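Long-range contacts in interferon (Danio rerio, PDB 3PIV), which probably acts as a secreted type I interferon, a helical cytokine that would engage cell-surface receptors in antiviral defence: residues V52-L57 with E110-R115; T58-I63 with R91-L96. All coordinates share one frame; numbering follows the deposited sequence.

Contact 1: V52-L57 with E110-R115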
# COMPACT_ATOMS: atom_id res chain seq x y z
N VAL A 52 -3.50 1.62 -12.84
CA VAL A 52 -4.47 2.25 -11.96
C VAL A 52 -5.26 1.23 -11.15
O VAL A 52 -5.50 1.43 -9.96
CB VAL A 52 -5.45 3.11 -12.76
CG1 VAL A 52 -6.55 3.67 -11.85
CG2 VAL A 52 -4.70 4.24 -13.49
N LYS A 53 -5.67 0.13 -11.78
CA LYS A 53 -6.37 -0.93 -11.08
C LYS A 53 -5.47 -1.46 -9.99
O LYS A 53 -5.93 -1.74 -8.89
CB LYS A 53 -6.72 -2.08 -12.03
CG LYS A 53 -7.77 -1.74 -13.08
CD LYS A 53 -8.21 -3.02 -13.76
CE LYS A 53 -8.94 -2.74 -15.06
NZ LYS A 53 -9.78 -3.93 -15.43
N PHE A 54 -4.19 -1.61 -10.32
CA PHE A 54 -3.16 -2.06 -9.38
C PHE A 54 -2.94 -1.08 -8.23
O PHE A 54 -2.66 -1.49 -7.10
CB PHE A 54 -1.82 -2.28 -10.10
CG PHE A 54 -0.71 -2.74 -9.19
CD1 PHE A 54 -0.62 -4.06 -8.81
CD2 PHE A 54 0.21 -1.83 -8.67
CE1 PHE A 54 0.39 -4.50 -7.94
CE2 PHE A 54 1.24 -2.25 -7.80
CZ PHE A 54 1.33 -3.58 -7.44
N LEU A 55 -3.03 0.21 -8.52
CA LEU A 55 -2.87 1.20 -7.47
C LEU A 55 -4.05 1.11 -6.50
O LEU A 55 -3.86 1.16 -5.29
CB LEU A 55 -2.73 2.60 -8.04
CG LEU A 55 -1.38 2.89 -8.68
CD1 LEU A 55 -1.43 4.22 -9.40
CD2 LEU A 55 -0.25 2.88 -7.64
N VAL A 56 -5.25 0.95 -7.04
CA VAL A 56 -6.43 0.84 -6.19
C VAL A 56 -6.35 -0.40 -5.32
O VAL A 56 -6.58 -0.32 -4.12
CB VAL A 56 -7.75 0.80 -6.97
CG1 VAL A 56 -8.93 0.49 -6.02
CG2 VAL A 56 -7.96 2.11 -7.68
N LEU A 57 -6.00 -1.54 -5.93
CA LEU A 57 -5.87 -2.79 -5.20
C LEU A 57 -4.88 -2.67 -4.05
O LEU A 57 -5.20 -3.02 -2.92
CB LEU A 57 -5.44 -3.94 -6.12
CG LEU A 57 -6.49 -4.49 -7.07
CD1 LEU A 57 -5.85 -5.46 -8.01
CD2 LEU A 57 -7.66 -5.15 -6.30
N GLU A 110 -6.61 -10.93 -13.21
CA GLU A 110 -5.26 -10.54 -13.58
C GLU A 110 -4.27 -11.11 -12.58
O GLU A 110 -4.56 -11.23 -11.38
CB GLU A 110 -5.13 -9.01 -13.65
CG GLU A 110 -5.87 -8.36 -14.81
CD GLU A 110 -5.42 -8.89 -16.18
OE1 GLU A 110 -4.24 -9.29 -16.33
OE2 GLU A 110 -6.27 -8.90 -17.12
N SER A 111 -3.09 -11.47 -13.06
CA SER A 111 -2.10 -12.06 -12.18
C SER A 111 -1.62 -11.05 -11.13
O SER A 111 -1.22 -11.43 -10.03
CB SER A 111 -0.91 -12.58 -12.99
OG SER A 111 -0.24 -11.52 -13.62
N TYR A 112 -1.68 -9.76 -11.45
CA TYR A 112 -1.25 -8.78 -10.46
C TYR A 112 -2.17 -8.73 -9.24
O TYR A 112 -1.70 -8.56 -8.12
CB TYR A 112 -1.00 -7.39 -11.06
CG TYR A 112 -2.16 -6.76 -11.80
CD1 TYR A 112 -3.21 -6.15 -11.12
CD2 TYR A 112 -2.18 -6.72 -13.20
CE1 TYR A 112 -4.26 -5.54 -11.81
CE2 TYR A 112 -3.22 -6.13 -13.88
CZ TYR A 112 -4.25 -5.54 -13.19
OH TYR A 112 -5.28 -4.95 -13.90
N GLU A 113 -3.48 -8.90 -9.45
CA GLU A 113 -4.41 -8.94 -8.32
C GLU A 113 -4.16 -10.16 -7.44
O GLU A 113 -4.17 -10.08 -6.22
CB GLU A 113 -5.86 -8.94 -8.82
CG GLU A 113 -6.89 -9.10 -7.69
CD GLU A 113 -8.33 -9.08 -8.18
OE1 GLU A 113 -8.59 -8.57 -9.29
OE2 GLU A 113 -9.21 -9.56 -7.45
N ILE A 114 -3.93 -11.30 -8.07
CA ILE A 114 -3.59 -12.52 -7.35
C ILE A 114 -2.28 -12.38 -6.56
O ILE A 114 -2.23 -12.71 -5.37
CB ILE A 114 -3.50 -13.72 -8.33
CG1 ILE A 114 -4.85 -13.92 -9.04
CG2 ILE A 114 -3.04 -14.96 -7.58
CD1 ILE A 114 -4.88 -15.00 -10.11
N ARG A 115 -1.22 -11.90 -7.21
CA ARG A 115 0.08 -11.79 -6.57
C ARG A 115 0.08 -10.76 -5.44
O ARG A 115 0.59 -11.04 -4.36
CB ARG A 115 1.17 -11.47 -7.60
CG ARG A 115 1.23 -12.48 -8.76
CD ARG A 115 2.18 -12.04 -9.88
NE ARG A 115 3.56 -11.91 -9.43
CZ ARG A 115 4.60 -11.64 -10.22
NH1 ARG A 115 4.41 -11.47 -11.51
NH2 ARG A 115 5.81 -11.54 -9.71
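Tyr112 reaches from the start of helix 111-129 across to helix 48-66, where Lys53, Phe54 and Leu57 receive it. Its CG sits between the backbone N and the carbonyl carbon (chi1 57°), and from there the ring projects at the other helix. Leu57 meets this ring at its edge, near the ring plane, with CD1 4.1 Å from Tyr112 CE1. The Phe54 and Tyr112 side chains pass one another, pointing opposite ways; Phe54 CD1 lies 4.0 Å from Tyr112 CB, an oblique approach rather than a stack. At the far end the phenol oxygen rests on the aliphatic part of Lys53, Tyr112 OH being 3.5 Å from Lys53 CD, while its hydrogen bond goes to Asp50, one turn earlier on the same helix as Lys53. The two helices run nearly parallel here, at 17° with axes 10.2 Å apart; in this type I interferon fold of five long helices, helix 79-101 intervenes in sequence and returns the chain, so that helix 111-129 runs the same way as helix 48-66. One face of the tyrosine ring is covered from its own segment by Glu110 CB, 3.5 Å above the plane and toward the rim. A turn along helix 48-66 from Lys53, Leu57 crosses Glu113 at about a right angle, its CD1 3.6 Å from Glu113 CB, touching the methylene carbons of the glutamate.

Contact 2: T58-I63 with R91-L96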
# COMPACT_ATOMS: atom_id res chain seq x y z
N THR A 58 -3.70 -2.15 -4.35
CA THR A 58 -2.65 -2.01 -3.35
C THR A 58 -2.99 -1.00 -2.25
O THR A 58 -2.76 -1.26 -1.06
CB THR A 58 -1.28 -1.67 -4.02
OG1 THR A 58 -1.07 -2.53 -5.15
CG2 THR A 58 -0.17 -1.90 -3.03
N LEU A 59 -3.54 0.15 -2.63
CA LEU A 59 -3.96 1.13 -1.64
C LEU A 59 -4.93 0.48 -0.67
O LEU A 59 -4.85 0.65 0.54
CB LEU A 59 -4.62 2.34 -2.32
CG LEU A 59 -3.71 3.36 -3.03
CD1 LEU A 59 -4.57 4.26 -3.89
CD2 LEU A 59 -2.87 4.19 -2.06
N ASP A 60 -5.86 -0.29 -1.21
CA ASP A 60 -6.90 -0.84 -0.37
C ASP A 60 -6.32 -1.89 0.57
O ASP A 60 -6.76 -2.00 1.71
CB ASP A 60 -8.05 -1.40 -1.20
CG ASP A 60 -8.96 -0.32 -1.78
OD1 ASP A 60 -8.81 0.88 -1.46
OD2 ASP A 60 -9.85 -0.68 -2.58
N HIS A 61 -5.31 -2.62 0.09
CA HIS A 61 -4.65 -3.64 0.90
C HIS A 61 -3.88 -3.00 2.04
O HIS A 61 -3.90 -3.50 3.16
CB HIS A 61 -3.70 -4.50 0.05
CG HIS A 61 -4.39 -5.62 -0.66
ND1 HIS A 61 -4.27 -5.85 -2.02
CD2 HIS A 61 -5.25 -6.57 -0.21
CE1 HIS A 61 -5.00 -6.89 -2.36
NE2 HIS A 61 -5.62 -7.34 -1.28
N ILE A 62 -3.18 -1.91 1.74
CA ILE A 62 -2.44 -1.20 2.78
C ILE A 62 -3.41 -0.65 3.82
O ILE A 62 -3.17 -0.77 5.02
CB ILE A 62 -1.61 -0.05 2.18
CG1 ILE A 62 -0.46 -0.61 1.34
CG2 ILE A 62 -1.09 0.85 3.28
CD1 ILE A 62 0.28 0.45 0.49
N ILE A 63 -4.50 -0.04 3.38
CA ILE A 63 -5.49 0.48 4.32
C ILE A 63 -5.95 -0.65 5.24
O ILE A 63 -5.97 -0.51 6.46
CB ILE A 63 -6.70 1.11 3.60
CG1 ILE A 63 -6.27 2.39 2.88
CG2 ILE A 63 -7.81 1.37 4.58
CD1 ILE A 63 -7.02 2.66 1.59
N ARG A 91 -8.95 8.29 0.42
CA ARG A 91 -9.45 9.33 -0.49
C ARG A 91 -8.87 9.23 -1.90
O ARG A 91 -9.59 9.37 -2.87
CB ARG A 91 -9.16 10.71 0.09
CG ARG A 91 -9.82 10.97 1.43
CD ARG A 91 -9.32 12.29 2.00
NE ARG A 91 -9.43 12.32 3.46
CZ ARG A 91 -8.46 12.72 4.27
NH1 ARG A 91 -7.30 13.15 3.77
NH2 ARG A 91 -8.66 12.71 5.59
N LYS A 92 -7.56 9.01 -2.02
CA LYS A 92 -6.95 8.85 -3.34
C LYS A 92 -7.51 7.59 -3.98
O LYS A 92 -7.88 7.58 -5.15
CB LYS A 92 -5.44 8.76 -3.25
CG LYS A 92 -4.78 8.45 -4.60
CD LYS A 92 -5.40 9.29 -5.71
CE LYS A 92 -4.82 10.70 -5.78
NZ LYS A 92 -3.40 10.65 -6.18
N SER A 93 -7.59 6.53 -3.19
CA SER A 93 -8.10 5.28 -3.72
C SER A 93 -9.53 5.44 -4.23
O SER A 93 -9.86 5.02 -5.32
CB SER A 93 -8.03 4.18 -2.66
OG SER A 93 -8.53 2.97 -3.19
N SER A 94 -10.38 6.06 -3.42
CA SER A 94 -11.75 6.32 -3.85
C SER A 94 -11.85 7.16 -5.15
O SER A 94 -12.73 6.94 -5.96
CB SER A 94 -12.54 6.99 -2.72
OG SER A 94 -13.74 7.51 -3.24
N ASP A 95 -10.94 8.11 -5.35
CA ASP A 95 -10.89 8.84 -6.62
C ASP A 95 -10.51 7.95 -7.81
O ASP A 95 -11.15 7.99 -8.86
CB ASP A 95 -9.94 10.03 -6.53
CG ASP A 95 -10.41 11.09 -5.54
OD1 ASP A 95 -11.58 11.02 -5.13
OD2 ASP A 95 -9.60 11.96 -5.16
N LEU A 96 -9.45 7.16 -7.65
CA LEU A 96 -9.00 6.23 -8.69
C LEU A 96 -10.05 5.19 -9.06
O LEU A 96 -10.13 4.76 -10.22
CB LEU A 96 -7.70 5.52 -8.28
CG LEU A 96 -6.48 6.44 -8.28
CD1 LEU A 96 -5.28 5.80 -7.61
CD2 LEU A 96 -6.14 6.85 -9.71
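Leu59 and Ser93 mark the closest backbone approach of two helical segments that run roughly antiparallel: their CA atoms are 6.2 Å apart. The segment axes come within 9.6 Å, and the N-to-C directions differ by 149°, a clear splay from strict antiparallel alignment. The small serine lets Leu59 come close to the opposing backbone. Leu59 CD1 lies 3.7 Å from Ser93 CB and equally near Ser93 CA, so this methyl rests against the helix surface itself. The same methyl also meets Leu96, one turn further along, methyl to methyl: Leu59 CD1 to Leu96 CD1 is 4.1 Å. Lys92 adds the aliphatic start of its chain, with its CG 4.3 Å from Leu59 CD1.

Beside this apolar patch is a polar link. Ser93 holds OG anti to its backbone N (chi1 180°), which turns the hydroxyl toward Asp60, and Ser93 OG donates to Asp60 OD1 over 2.7 Å. The hydroxyl approaches from above the carboxylate, 40° out of its plane. The other carboxylate oxygen, Asp60 OD2, forms a salt bridge with Lys97, which also makes a weak hydrogen bond with Ser93 OG. Lysine and serine thus both draw on the one carboxylate, and the nearby positive charge would be expected to favour its ionised form.

The contact joins helix 48-66 to helix 79-101 within the interior of the helical cytokine bundle. Met151 of helix 134-158 packs on Leu59 and Thr58, while helix 111-129 comes in beside it, Ile116 touching Thr58 and His61, and Phe120 touching Thr58 and Ile62.

In the fold
Contacts 1 and 2 have centres about 12 Å apart and take adjoining six-residue segments of helix 48-66, which serves both. Contact 1 joins it to helix 111-129 in a nearly parallel sense, contact 2 to helix 79-101 in a roughly antiparallel one. Along the chain contact 2 is nested within the loop that contact 1 closes. The two meet where Leu96 and Ser93 pack against residues of 52-57: Val56 CG2 is 3.5 Å from Leu96 CB, and Val52 and Leu55 also touch this leucine. Helix 48-66 is thus a central element of the helical bundle, packed against two helices consecutive in sequence, as in type I interferons.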